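Local coordinates for protein inorganic pyrophosphatase (Coxiella burnetii, PDB 3TR4) that probably hydrolyses inorganic pyrophosphate to two phosphate ions in a magnesium-dependent reaction, working as a homohexamer, at residues R90-M95 / L108-V113; I14-V19 / L86-A91; M51-N56 / S137-R142; N18-I23 / F59-L64. All coordinates share one frame; numbering follows the deposited sequence.

Contact 1: residues R90-M95 / L108-V113; sequences RALGIM and LAVPVV
R90 and V110 form a hydrogen-bonded antiparallel pair in the beta hairpin of strands 86-99 and 106-111, whose ladder is broken by a classic beta bulge at L92 and G93. Both residues of the bulge face L108. Its carbonyl O takes a nearly straight bond from L92 N (2.8 Å, 176° at the hydrogen) and a long, weak one from G93 N, while L108 N returns a bond to G93 O. Between the bulge and the R90-V110 pair, A91 and A109 make a non-hydrogen-bonded pair, where A109 CB rests 3.2 Å from R90 O.

R90 buries more surface than any other residue of the contact. Its chain runs extended from CG to NE, and the guanidinium lies over V110, with V110 CG2 beneath the middle of one face, 3.4 Å from R90 CZ. R90 NE also gives P111 O a weak bond (3.3 Å, 126°), and V113 CG2 approaches NE obliquely. L92 adds an apolar touch, CD1 to V110 CG1 at 3.8 Å, the two side chains crossing at about a right angle.

Further out, L108 packs on L133 of helix 130-142. The polar edge of the buried guanidinium is held mainly from outside the hairpin: R90 NH1 bonds to the carbonyl of I122, and NH2 weakly to that of Y119. A water in the guanidinium plane adds a second link to P111, accepting from R90 NH2 at 3.0 Å and donating to P111 O at 2.9 Å.

Contact 2: residues I14-V19 / L86-A91; sequences IDDFNV and LMRVRA
F17 and V89 form a hydrogen-bonded pair of the antiparallel ladder that joins strand 16-23 to strand 86-99 in the curled sheet, the beta barrel at the centre of the soluble (family I) pyrophosphatase fold. Backbone bonds run both ways between F17 and V89 and between V19 and M87, with N18 and R88 as the non-hydrogen-bonded pair between them. Ahead of the strand, I14 O accepts A91 N at 3.0 Å, so the pairing begins in the loop before it.

The apolar contacts lie on the face bearing F17, V19 and V89. V89 CG2 makes a CH-pi contact over the F17 ring, 3.6 Å from the centroid and shifted toward the rim, and also meets V19 CG2 at 3.5 Å. F17 CG stands between the backbone N and the carbonyl carbon (chi1 62°), on the face shared with V89. I14 CD1 packs on A91 CB, and F167 of helix 160-175 meets the F17 ring.

The salt bridge across the contact joins D16 and R88. The carboxylate and guanidinium planes stand 72° apart, and R88 NE gives D16 OD1 a weak bond. R88 NH2 makes the straight one, 2.8 Å to D16 OD2 at 174°, with OD2 in the guanidinium plane but NH2 above the carboxylate plane.

Contact 3: residues M51-N56 / S137-R142; sequences MRYPCN and SHFFER
F139 projects from helix 130-142 as a knob into a hollow formed by M51, R52, Y53 and P54 of the loop before strand 56-59. Its CG is anti to the backbone N (chi1 175°), so it leaves the helix toward the loop, and the ring occupies the hollow. The leading edge meets the face of Y53 in an edge-to-face pair with centroids 4.6 Å apart and planes at 57°. CZ of F139 makes the nearest approach, 3.4 Å from Y53 CD1 and off the middle of the tyrosine ring.

P54 lies over a face of F139, its CD 3.9 Å from the centroid in a CH-pi contact. M51, a selenomethionine, bends at its last torsion and brings CE to F139 CD2 (3.8 Å) and R142 CB (3.9 Å), bridging ring and helix. R52 O approaches F139 CE2 obliquely and hydrogen-bonds S50 OG of a neighbouring subunit. F140 CZ approaches Y53 CE2 obliquely at 4.2 Å, from the same side as F139.

M51 also packs on M51 of the same neighbouring subunit, so the hollow borders a subunit interface. The rings continue into Y143, a predicted substrate-binding residue, making an aromatic cluster between a helix and a loop, next to the predicted substrate site of this hexameric family I pyrophosphatase.

Contact 4: residues N18-I23 / F59-L64; sequences NVIIEI and FVPSTL
N18 O is buried against V60 and P61 with no polar partner in the model; V60 CG1 and P61 CD each lie 3.4 Å from it, where the chain past F59 leaves its strand.

E22 sets its carboxylate close to the F59 ring: E22 OE2 comes within 3.2 Å of F59 CE1, obliquely to the ring, and the carboxylate and ring planes are 57° apart. The two side chains cross at about a right angle, with E22 CG in the ring plane at its edge. OE2 also accepts a hydrogen bond from the backbone N-H of Y34.

The backbone frame is a single antiparallel hydrogen-bonded pair, I20 with F59, where strand 56-59 closes against strand 16-23 in the barrel of the pyrophosphatase fold. I20 N gives F59 O a bond of 3.0 Å, and F59 N returns a longer one to I20 O. E22 and I23 both face Y57, a classic beta bulge next to a predicted substrate-binding residue.

I20 runs alongside F59, the two side chains pointing the same way. Its CB lies off-centre over the ring, 4.2 Å from the centroid, and its CD1 reaches both F59 CZ and, at 3.8 Å, P61 CG. F59 CG stands between its backbone N and carbonyl carbon (chi1 66°), and the ring lies toward strand 16-23.

Contacts 1, 2 and 4 are successive joints of one sheet: contacts 1 and 2 share R90 and A91 on strand 86-99, and contacts 2 and 4 share N18 and V19 on strand 16-23. The centres of contacts 1 and 2 lie 7 Å apart, and V112 N probably hydrogen-bonds R88 O (3.1 Å). F17 CE2 meets V60 CG2 at 3.7 Å between contacts 2 and 4. Contact 3 lies about 21 Å from contact 2, centre to centre, yet reaches contact 1 through M95 and F140 and contact 4 through Y53 and I23. The manganese held by D67, D72 and D104 is about 8 Å from the F59 side chain and 9 Å from that of F140.

Contact 1: residues R90-M95 / L108-V113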
loop_
_atom_site.group_PDB
_atom_site.type_symbol
_atom_site.label_atom_id
_atom_site.label_comp_id
_atom_site.label_asym_id
_atom_site.label_seq_id
_atom_site.Cartn_x
_atom_site.Cartn_y
_atom_site.Cartn_z
ATOM N N ARG B 90 0.641 -13.086 25.138
ATOM C CA ARG B 90 -0.016 -13.881 26.164
ATOM C C ARG B 90 -1.160 -14.649 25.513
ATOM O O ARG B 90 -1.871 -14.107 24.667
ATOM C CB ARG B 90 -0.533 -12.980 27.292
ATOM C CG ARG B 90 -1.389 -11.819 26.810
ATOM C CD ARG B 90 -1.761 -10.872 27.949
ATOM N NE ARG B 90 -2.597 -9.771 27.478
ATOM C CZ ARG B 90 -3.922 -9.823 27.392
ATOM N NH1 ARG B 90 -4.567 -10.925 27.749
ATOM N NH2 ARG B 90 -4.602 -8.774 26.948
ATOM N N ALA B 91 -1.336 -15.908 25.900
ATOM C CA ALA B 91 -2.332 -16.768 25.260
ATOM C C ALA B 91 -3.762 -16.534 25.750
ATOM O O ALA B 91 -3.992 -16.194 26.911
ATOM C CB ALA B 91 -1.954 -18.236 25.423
ATOM N N LEU B 92 -4.718 -16.722 24.845
ATOM C CA LEU B 92 -6.134 -16.654 25.175
ATOM C C LEU B 92 -6.746 -18.042 25.070
ATOM O O LEU B 92 -7.706 -18.373 25.765
ATOM C CB LEU B 92 -6.860 -15.723 24.210
ATOM C CG LEU B 92 -6.467 -14.250 24.216
ATOM C CD1 LEU B 92 -7.264 -13.505 23.160
ATOM C CD2 LEU B 92 -6.693 -13.642 25.597
ATOM N N GLY B 93 -6.191 -18.853 24.179
ATOM C CA GLY B 93 -6.734 -20.168 23.922
ATOM C C GLY B 93 -5.968 -20.847 22.810
ATOM O O GLY B 93 -4.875 -20.416 22.441
ATOM N N ILE B 94 -6.542 -21.913 22.272
ATOM C CA ILE B 94 -5.875 -22.669 21.224
ATOM C C ILE B 94 -6.879 -23.181 20.200
ATOM O O ILE B 94 -7.979 -23.605 20.551
ATOM C CB ILE B 94 -5.044 -23.829 21.820
ATOM C CG1 ILE B 94 -4.341 -24.624 20.717
ATOM C CG2 ILE B 94 -5.917 -24.728 22.692
ATOM C CD1 ILE B 94 -3.335 -25.628 21.250
HETATM N N MSE B 95 -6.505 -23.109 18.929
HETATM C CA MSE B 95 -7.330 -23.651 17.865
HETATM C C MSE B 95 -6.866 -25.065 17.535
HETATM O O MSE B 95 -5.754 -25.266 17.053
HETATM C CB MSE B 95 -7.237 -22.763 16.622
HETATM C CG MSE B 95 -8.242 -23.108 15.540
HETATM SE SE MSE B 95 -7.878 -22.157 13.885
HETATM C CE MSE B 95 -6.285 -23.149 13.341
ATOM N N LEU B 108 -3.748 -19.167 20.167
ATOM C CA LEU B 108 -4.208 -17.814 19.879
ATOM C C LEU B 108 -3.726 -16.880 20.983
ATOM O O LEU B 108 -3.910 -17.164 22.169
ATOM C CB LEU B 108 -5.736 -17.769 19.780
ATOM C CG LEU B 108 -6.330 -16.416 19.376
ATOM C CD1 LEU B 108 -5.919 -16.055 17.958
ATOM C CD2 LEU B 108 -7.845 -16.420 19.510
ATOM N N ALA B 109 -3.107 -15.769 20.597
ATOM C CA ALA B 109 -2.521 -14.855 21.573
ATOM C C ALA B 109 -2.756 -13.387 21.238
ATOM O O ALA B 109 -3.180 -13.047 20.131
ATOM C CB ALA B 109 -1.027 -15.131 21.720
ATOM N N VAL B 110 -2.478 -12.527 22.217
ATOM C CA VAL B 110 -2.498 -11.076 22.049
ATOM C C VAL B 110 -1.218 -10.524 22.673
ATOM O O VAL B 110 -0.569 -11.216 23.454
ATOM C CB VAL B 110 -3.719 -10.435 22.740
ATOM C CG1 VAL B 110 -4.994 -10.711 21.946
ATOM C CG2 VAL B 110 -3.849 -10.943 24.165
ATOM N N PRO B 111 -0.842 -9.279 22.336
ATOM C CA PRO B 111 0.392 -8.751 22.931
ATOM C C PRO B 111 0.245 -8.631 24.444
ATOM O O PRO B 111 -0.882 -8.512 24.933
ATOM C CB PRO B 111 0.514 -7.355 22.306
ATOM C CG PRO B 111 -0.330 -7.405 21.066
ATOM C CD PRO B 111 -1.471 -8.312 21.418
ATOM N N VAL B 112 1.354 -8.677 25.177
ATOM C CA VAL B 112 1.301 -8.424 26.613
ATOM C C VAL B 112 0.728 -7.027 26.838
ATOM O O VAL B 112 0.796 -6.173 25.956
ATOM C CB VAL B 112 2.684 -8.545 27.288
ATOM C CG1 VAL B 112 3.189 -9.988 27.220
ATOM C CG2 VAL B 112 3.682 -7.591 26.652
ATOM N N VAL B 113 0.153 -6.798 28.014
ATOM C CA VAL B 113 -0.507 -5.523 28.298
ATOM C C VAL B 113 0.420 -4.324 28.090
ATOM O O VAL B 113 0.017 -3.309 27.523
ATOM C CB VAL B 113 -1.084 -5.490 29.725
ATOM C CG1 VAL B 113 -1.655 -4.117 30.030
ATOM C CG2 VAL B 113 -2.150 -6.572 29.886
HETATM O O HOH W 1 -2.873 -6.649 25.837
#

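Contact 2: residues I14-V19 / L86-A91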
loop_
_atom_site.group_PDB
_atom_site.type_symbol
_atom_site.label_atom_id
_atom_site.label_comp_id
_atom_site.label_asym_id
_atom_site.label_seq_id
_atom_site.Cartn_x
_atom_site.Cartn_y
_atom_site.Cartn_z
ATOM N N ILE B 14 2.954 -18.952 29.729
ATOM C CA ILE B 14 1.773 -18.800 28.881
ATOM C C ILE B 14 1.224 -17.370 28.868
ATOM O O ILE B 14 0.488 -16.990 27.955
ATOM C CB ILE B 14 0.657 -19.785 29.296
ATOM C CG1 ILE B 14 -0.330 -20.000 28.147
ATOM C CG2 ILE B 14 -0.039 -19.305 30.563
ATOM C CD1 ILE B 14 0.307 -20.580 26.890
ATOM N N ASP B 15 1.589 -16.580 29.875
ATOM C CA ASP B 15 1.141 -15.191 29.966
ATOM C C ASP B 15 2.197 -14.212 29.472
ATOM O O ASP B 15 1.990 -13.000 29.496
ATOM C CB ASP B 15 0.763 -14.836 31.403
ATOM C CG ASP B 15 -0.559 -15.438 31.824
ATOM O OD1 ASP B 15 -0.553 -16.361 32.663
ATOM O OD2 ASP B 15 -1.607 -14.987 31.311
ATOM N N ASP B 16 3.332 -14.738 29.029
ATOM C CA ASP B 16 4.420 -13.893 28.566
ATOM C C ASP B 16 5.474 -14.724 27.854
ATOM O O ASP B 16 6.511 -15.057 28.434
ATOM C CB ASP B 16 5.049 -13.140 29.739
ATOM C CG ASP B 16 6.234 -12.295 29.321
ATOM O OD1 ASP B 16 6.376 -12.020 28.110
ATOM O OD2 ASP B 16 7.025 -11.905 30.205
ATOM N N PHE B 17 5.207 -15.060 26.598
ATOM C CA PHE B 17 6.159 -15.841 25.825
ATOM C C PHE B 17 6.537 -15.156 24.517
ATOM O O PHE B 17 5.897 -14.190 24.099
ATOM C CB PHE B 17 5.660 -17.279 25.607
ATOM C CG PHE B 17 4.371 -17.386 24.830
ATOM C CD1 PHE B 17 3.144 -17.297 25.474
ATOM C CD2 PHE B 17 4.386 -17.623 23.464
ATOM C CE1 PHE B 17 1.960 -17.417 24.765
ATOM C CE2 PHE B 17 3.206 -17.749 22.749
ATOM C CZ PHE B 17 1.992 -17.645 23.398
ATOM N N ASN B 18 7.597 -15.650 23.887
ATOM C CA ASN B 18 8.117 -15.036 22.671
ATOM C C ASN B 18 7.510 -15.614 21.403
ATOM O O ASN B 18 7.262 -16.815 21.304
ATOM C CB ASN B 18 9.639 -15.166 22.624
ATOM C CG ASN B 18 10.324 -14.346 23.700
ATOM O OD1 ASN B 18 9.812 -13.309 24.123
ATOM N ND2 ASN B 18 11.489 -14.804 24.145
ATOM N N VAL B 19 7.274 -14.747 20.428
ATOM C CA VAL B 19 6.810 -15.186 19.123
ATOM C C VAL B 19 7.588 -14.456 18.043
ATOM O O VAL B 19 7.758 -13.236 18.101
ATOM C CB VAL B 19 5.303 -14.929 18.937
ATOM C CG1 VAL B 19 4.902 -15.141 17.488
ATOM C CG2 VAL B 19 4.495 -15.842 19.857
ATOM N N LEU B 86 10.260 -10.084 16.507
ATOM C CA LEU B 86 9.925 -10.838 17.712
ATOM C C LEU B 86 9.021 -9.993 18.603
ATOM O O LEU B 86 9.195 -8.782 18.698
ATOM C CB LEU B 86 11.198 -11.234 18.463
ATOM C CG LEU B 86 11.058 -12.230 19.617
ATOM C CD1 LEU B 86 12.380 -12.929 19.885
ATOM C CD2 LEU B 86 10.539 -11.552 20.878
HETATM N N MSE B 87 8.050 -10.630 19.245
HETATM C CA MSE B 87 7.156 -9.919 20.151
HETATM C C MSE B 87 6.755 -10.782 21.341
HETATM O O MSE B 87 6.775 -12.012 21.269
HETATM C CB MSE B 87 5.919 -9.407 19.407
HETATM C CG MSE B 87 5.064 -10.488 18.771
HETATM SE SE MSE B 87 3.625 -9.717 17.685
HETATM C CE MSE B 87 2.750 -8.648 19.067
ATOM N N ARG B 88 6.406 -10.123 22.441
ATOM C CA ARG B 88 5.997 -10.816 23.648
ATOM C C ARG B 88 4.477 -10.853 23.725
ATOM O O ARG B 88 3.819 -9.814 23.650
ATOM C CB ARG B 88 6.586 -10.122 24.878
ATOM C CG ARG B 88 8.110 -10.182 24.928
ATOM C CD ARG B 88 8.684 -9.354 26.069
ATOM N NE ARG B 88 8.083 -9.699 27.353
ATOM C CZ ARG B 88 7.517 -8.817 28.170
ATOM N NH1 ARG B 88 7.483 -7.533 27.841
ATOM N NH2 ARG B 88 6.989 -9.216 29.318
ATOM N N VAL B 89 3.926 -12.054 23.872
ATOM C CA VAL B 89 2.481 -12.242 23.820
ATOM C C VAL B 89 1.961 -13.060 24.997
ATOM O O VAL B 89 2.732 -13.639 25.762
ATOM C CB VAL B 89 2.056 -12.934 22.496
ATOM C CG1 VAL B 89 2.536 -12.134 21.299
ATOM C CG2 VAL B 89 2.598 -14.352 22.437
ATOM N N ARG B 90 0.641 -13.086 25.138
ATOM C CA ARG B 90 -0.016 -13.881 26.164
ATOM C C ARG B 90 -1.160 -14.649 25.513
ATOM O O ARG B 90 -1.871 -14.107 24.667
ATOM C CB ARG B 90 -0.533 -12.980 27.292
ATOM C CG ARG B 90 -1.389 -11.819 26.810
ATOM C CD ARG B 90 -1.761 -10.872 27.949
ATOM N NE ARG B 90 -2.597 -9.771 27.478
ATOM C CZ ARG B 90 -3.922 -9.823 27.392
ATOM N NH1 ARG B 90 -4.567 -10.925 27.749
ATOM N NH2 ARG B 90 -4.602 -8.774 26.948
ATOM N N ALA B 91 -1.336 -15.908 25.900
ATOM C CA ALA B 91 -2.332 -16.768 25.260
ATOM C C ALA B 91 -3.762 -16.534 25.750
ATOM O O ALA B 91 -3.992 -16.194 26.911
ATOM C CB ALA B 91 -1.954 -18.236 25.423
#

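Contact 3: residues M51-N56 / S137-R142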
loop_
_atom_site.group_PDB
_atom_site.type_symbol
_atom_site.label_atom_id
_atom_site.label_comp_id
_atom_site.label_asym_id
_atom_site.label_seq_id
_atom_site.Cartn_x
_atom_site.Cartn_y
_atom_site.Cartn_z
HETATM N N MSE B 51 -6.998 -15.480 -0.794
HETATM C CA MSE B 51 -7.316 -15.301 0.620
HETATM C C MSE B 51 -6.158 -14.635 1.345
HETATM O O MSE B 51 -5.011 -14.714 0.905
HETATM C CB MSE B 51 -7.599 -16.647 1.288
HETATM C CG MSE B 51 -8.632 -17.493 0.582
HETATM SE SE MSE B 51 -8.778 -19.293 1.329
HETATM C CE MSE B 51 -9.744 -18.891 2.979
ATOM N N ARG B 52 -6.461 -13.990 2.466
ATOM C CA ARG B 52 -5.432 -13.343 3.265
ATOM C C ARG B 52 -5.534 -13.777 4.720
ATOM O O ARG B 52 -6.624 -14.040 5.219
ATOM C CB ARG B 52 -5.558 -11.826 3.168
ATOM C CG ARG B 52 -5.592 -11.299 1.744
ATOM C CD ARG B 52 -4.273 -11.527 1.015
ATOM N NE ARG B 52 -4.271 -10.835 -0.270
ATOM C CZ ARG B 52 -4.649 -11.388 -1.419
ATOM N NH1 ARG B 52 -5.048 -12.654 -1.449
ATOM N NH2 ARG B 52 -4.620 -10.679 -2.538
ATOM N N TYR B 53 -4.395 -13.861 5.397
ATOM C CA TYR B 53 -4.381 -14.231 6.802
ATOM C C TYR B 53 -5.234 -13.267 7.623
ATOM O O TYR B 53 -5.134 -12.052 7.467
ATOM C CB TYR B 53 -2.950 -14.282 7.326
ATOM C CG TYR B 53 -2.292 -15.616 7.094
ATOM C CD1 TYR B 53 -2.025 -16.059 5.808
ATOM C CD2 TYR B 53 -1.943 -16.434 8.156
ATOM C CE1 TYR B 53 -1.427 -17.277 5.584
ATOM C CE2 TYR B 53 -1.343 -17.659 7.942
ATOM C CZ TYR B 53 -1.087 -18.077 6.652
ATOM O OH TYR B 53 -0.490 -19.295 6.421
ATOM N N PRO B 54 -6.088 -13.817 8.491
ATOM C CA PRO B 54 -7.009 -13.028 9.314
ATOM C C PRO B 54 -6.338 -12.472 10.567
ATOM O O PRO B 54 -6.986 -11.792 11.357
ATOM C CB PRO B 54 -8.063 -14.056 9.709
ATOM C CG PRO B 54 -7.283 -15.322 9.819
ATOM C CD PRO B 54 -6.271 -15.264 8.701
ATOM N N CYS B 55 -5.058 -12.773 10.745
ATOM C CA CYS B 55 -4.294 -12.293 11.889
ATOM C C CYS B 55 -2.820 -12.563 11.628
ATOM O O CYS B 55 -2.479 -13.196 10.629
ATOM C CB CYS B 55 -4.739 -13.002 13.169
ATOM S SG CYS B 55 -4.617 -14.809 13.115
ATOM N N ASN B 56 -1.942 -12.086 12.507
ATOM C CA ASN B 56 -0.524 -12.389 12.357
ATOM C C ASN B 56 -0.266 -13.844 12.703
ATOM O O ASN B 56 -1.012 -14.450 13.472
ATOM C CB ASN B 56 0.354 -11.483 13.223
ATOM C CG ASN B 56 0.024 -10.017 13.058
ATOM O OD1 ASN B 56 0.408 -9.380 12.075
ATOM N ND2 ASN B 56 -0.689 -9.469 14.030
ATOM N N SER B 137 -11.180 -19.665 11.876
ATOM C CA SER B 137 -11.387 -21.097 11.669
ATOM C C SER B 137 -11.663 -21.401 10.204
ATOM O O SER B 137 -11.113 -22.346 9.640
ATOM C CB SER B 137 -12.549 -21.601 12.522
ATOM O OG SER B 137 -12.351 -21.267 13.884
ATOM N N HIS B 138 -12.521 -20.593 9.593
ATOM C CA HIS B 138 -12.843 -20.749 8.182
ATOM C C HIS B 138 -11.582 -20.677 7.327
ATOM O O HIS B 138 -11.372 -21.514 6.448
ATOM C CB HIS B 138 -13.837 -19.675 7.740
ATOM C CG HIS B 138 -14.190 -19.741 6.289
ATOM N ND1 HIS B 138 -13.724 -18.827 5.369
ATOM C CD2 HIS B 138 -14.958 -20.615 5.597
ATOM C CE1 HIS B 138 -14.195 -19.130 4.172
ATOM N NE2 HIS B 138 -14.946 -20.212 4.283
ATOM N N PHE B 139 -10.742 -19.679 7.590
ATOM C CA PHE B 139 -9.490 -19.538 6.855
ATOM C C PHE B 139 -8.631 -20.801 6.908
ATOM O O PHE B 139 -8.157 -21.279 5.881
ATOM C CB PHE B 139 -8.672 -18.343 7.358
ATOM C CG PHE B 139 -7.320 -18.223 6.699
ATOM C CD1 PHE B 139 -6.199 -18.788 7.284
ATOM C CD2 PHE B 139 -7.177 -17.563 5.488
ATOM C CE1 PHE B 139 -4.955 -18.690 6.680
ATOM C CE2 PHE B 139 -5.938 -17.458 4.877
ATOM C CZ PHE B 139 -4.823 -18.025 5.474
ATOM N N PHE B 140 -8.422 -21.343 8.101
ATOM C CA PHE B 140 -7.532 -22.492 8.224
ATOM C C PHE B 140 -8.141 -23.785 7.690
ATOM O O PHE B 140 -7.425 -24.728 7.362
ATOM C CB PHE B 140 -7.001 -22.634 9.649
ATOM C CG PHE B 140 -5.930 -21.637 9.973
ATOM C CD1 PHE B 140 -4.643 -21.807 9.483
ATOM C CD2 PHE B 140 -6.214 -20.512 10.726
ATOM C CE1 PHE B 140 -3.653 -20.884 9.759
ATOM C CE2 PHE B 140 -5.224 -19.581 11.007
ATOM C CZ PHE B 140 -3.944 -19.770 10.523
ATOM N N GLU B 141 -9.461 -23.809 7.573
ATOM C CA GLU B 141 -10.136 -24.940 6.960
ATOM C C GLU B 141 -10.029 -24.903 5.438
ATOM O O GLU B 141 -10.057 -25.943 4.784
ATOM C CB GLU B 141 -11.609 -24.969 7.368
ATOM C CG GLU B 141 -11.833 -25.187 8.849
ATOM C CD GLU B 141 -12.978 -26.136 9.127
ATOM O OE1 GLU B 141 -12.736 -27.364 9.162
ATOM O OE2 GLU B 141 -14.118 -25.656 9.307
ATOM N N ARG B 142 -9.899 -23.704 4.875
ATOM C CA ARG B 142 -10.014 -23.542 3.429
ATOM C C ARG B 142 -8.729 -23.127 2.710
ATOM O O ARG B 142 -8.658 -23.201 1.485
ATOM C CB ARG B 142 -11.131 -22.545 3.093
ATOM C CG ARG B 142 -12.522 -22.991 3.509
ATOM C CD ARG B 142 -12.830 -24.390 2.996
ATOM N NE ARG B 142 -14.245 -24.558 2.677
ATOM C CZ ARG B 142 -15.219 -24.605 3.581
ATOM N NH1 ARG B 142 -14.939 -24.486 4.871
ATOM N NH2 ARG B 142 -16.478 -24.763 3.192
#

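Contact 4: residues N18-I23 / F59-L64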
loop_
_atom_site.group_PDB
_atom_site.type_symbol
_atom_site.label_atom_id
_atom_site.label_comp_id
_atom_site.label_asym_id
_atom_site.label_seq_id
_atom_site.Cartn_x
_atom_site.Cartn_y
_atom_site.Cartn_z
ATOM N N ASN B 18 7.597 -15.650 23.887
ATOM C CA ASN B 18 8.117 -15.036 22.671
ATOM C C ASN B 18 7.510 -15.614 21.403
ATOM O O ASN B 18 7.262 -16.815 21.304
ATOM C CB ASN B 18 9.639 -15.166 22.624
ATOM C CG ASN B 18 10.324 -14.346 23.700
ATOM O OD1 ASN B 18 9.812 -13.309 24.123
ATOM N ND2 ASN B 18 11.489 -14.804 24.145
ATOM N N VAL B 19 7.274 -14.747 20.428
ATOM C CA VAL B 19 6.810 -15.186 19.123
ATOM C C VAL B 19 7.588 -14.456 18.043
ATOM O O VAL B 19 7.758 -13.236 18.101
ATOM C CB VAL B 19 5.303 -14.929 18.937
ATOM C CG1 VAL B 19 4.902 -15.141 17.488
ATOM C CG2 VAL B 19 4.495 -15.842 19.857
ATOM N N ILE B 20 8.085 -15.209 17.073
ATOM C CA ILE B 20 8.691 -14.613 15.895
ATOM C C ILE B 20 7.658 -14.626 14.776
ATOM O O ILE B 20 7.170 -15.683 14.377
ATOM C CB ILE B 20 9.963 -15.361 15.463
ATOM C CG1 ILE B 20 11.052 -15.202 16.528
ATOM C CG2 ILE B 20 10.450 -14.835 14.120
ATOM C CD1 ILE B 20 12.303 -16.026 16.274
ATOM N N ILE B 21 7.312 -13.443 14.290
ATOM C CA ILE B 21 6.269 -13.318 13.283
ATOM C C ILE B 21 6.802 -13.712 11.909
ATOM O O ILE B 21 7.898 -13.312 11.523
ATOM C CB ILE B 21 5.701 -11.889 13.242
ATOM C CG1 ILE B 21 5.008 -11.560 14.568
ATOM C CG2 ILE B 21 4.725 -11.736 12.085
ATOM C CD1 ILE B 21 3.807 -12.437 14.871
ATOM N N GLU B 22 6.022 -14.507 11.184
ATOM C CA GLU B 22 6.422 -14.974 9.863
ATOM C C GLU B 22 5.501 -14.417 8.781
ATOM O O GLU B 22 5.933 -14.163 7.659
ATOM C CB GLU B 22 6.454 -16.508 9.826
ATOM C CG GLU B 22 7.592 -17.119 10.643
ATOM C CD GLU B 22 7.515 -18.636 10.735
ATOM O OE1 GLU B 22 6.397 -19.168 10.908
ATOM O OE2 GLU B 22 8.572 -19.294 10.632
ATOM N N ILE B 23 4.233 -14.216 9.134
ATOM C CA ILE B 23 3.234 -13.708 8.199
ATOM C C ILE B 23 2.378 -12.647 8.882
ATOM O O ILE B 23 1.789 -12.911 9.926
ATOM C CB ILE B 23 2.290 -14.833 7.736
ATOM C CG1 ILE B 23 3.086 -16.030 7.215
ATOM C CG2 ILE B 23 1.308 -14.313 6.692
ATOM C CD1 ILE B 23 2.226 -17.238 6.933
ATOM N N PHE B 59 5.679 -18.383 15.320
ATOM C CA PHE B 59 6.011 -19.556 16.109
ATOM C C PHE B 59 6.733 -19.151 17.384
ATOM O O PHE B 59 7.258 -18.038 17.487
ATOM C CB PHE B 59 6.894 -20.505 15.295
ATOM C CG PHE B 59 8.256 -19.947 14.983
ATOM C CD1 PHE B 59 8.458 -19.163 13.858
ATOM C CD2 PHE B 59 9.332 -20.200 15.817
ATOM C CE1 PHE B 59 9.709 -18.646 13.570
ATOM C CE2 PHE B 59 10.583 -19.687 15.536
ATOM C CZ PHE B 59 10.773 -18.910 14.413
ATOM N N VAL B 60 6.748 -20.055 18.358
ATOM C CA VAL B 60 7.508 -19.858 19.587
ATOM C C VAL B 60 8.874 -20.512 19.434
ATOM O O VAL B 60 8.957 -21.721 19.233
ATOM C CB VAL B 60 6.800 -20.502 20.801
ATOM C CG1 VAL B 60 7.518 -20.141 22.101
ATOM C CG2 VAL B 60 5.348 -20.077 20.854
ATOM N N PRO B 61 9.952 -19.719 19.537
ATOM C CA PRO B 61 11.305 -20.272 19.429
ATOM C C PRO B 61 11.579 -21.212 20.594
ATOM O O PRO B 61 10.978 -21.040 21.652
ATOM C CB PRO B 61 12.208 -19.038 19.542
ATOM C CG PRO B 61 11.315 -17.857 19.440
ATOM C CD PRO B 61 9.966 -18.292 19.890
ATOM N N SER B 62 12.477 -22.177 20.406
ATOM C CA SER B 62 12.820 -23.130 21.462
ATOM C C SER B 62 11.631 -23.990 21.887
ATOM O O SER B 62 11.486 -24.332 23.058
ATOM C CB SER B 62 13.422 -22.417 22.672
ATOM O OG SER B 62 14.714 -21.927 22.367
ATOM N N THR B 63 10.784 -24.331 20.922
ATOM C CA THR B 63 9.691 -25.266 21.154
ATOM C C THR B 63 9.622 -26.249 19.999
ATOM O O THR B 63 10.157 -25.989 18.921
ATOM C CB THR B 63 8.332 -24.551 21.272
ATOM O OG1 THR B 63 7.966 -23.994 20.001
ATOM C CG2 THR B 63 8.400 -23.453 22.313
ATOM N N LEU B 64 8.949 -27.371 20.226
ATOM C CA LEU B 64 8.831 -28.407 19.214
ATOM C C LEU B 64 7.439 -29.022 19.245
ATOM O O LEU B 64 7.060 -29.674 20.221
ATOM C CB LEU B 64 9.892 -29.489 19.441
ATOM C CG LEU B 64 9.878 -30.679 18.481
ATOM C CD1 LEU B 64 10.107 -30.213 17.053
ATOM C CD2 LEU B 64 10.923 -31.700 18.891
#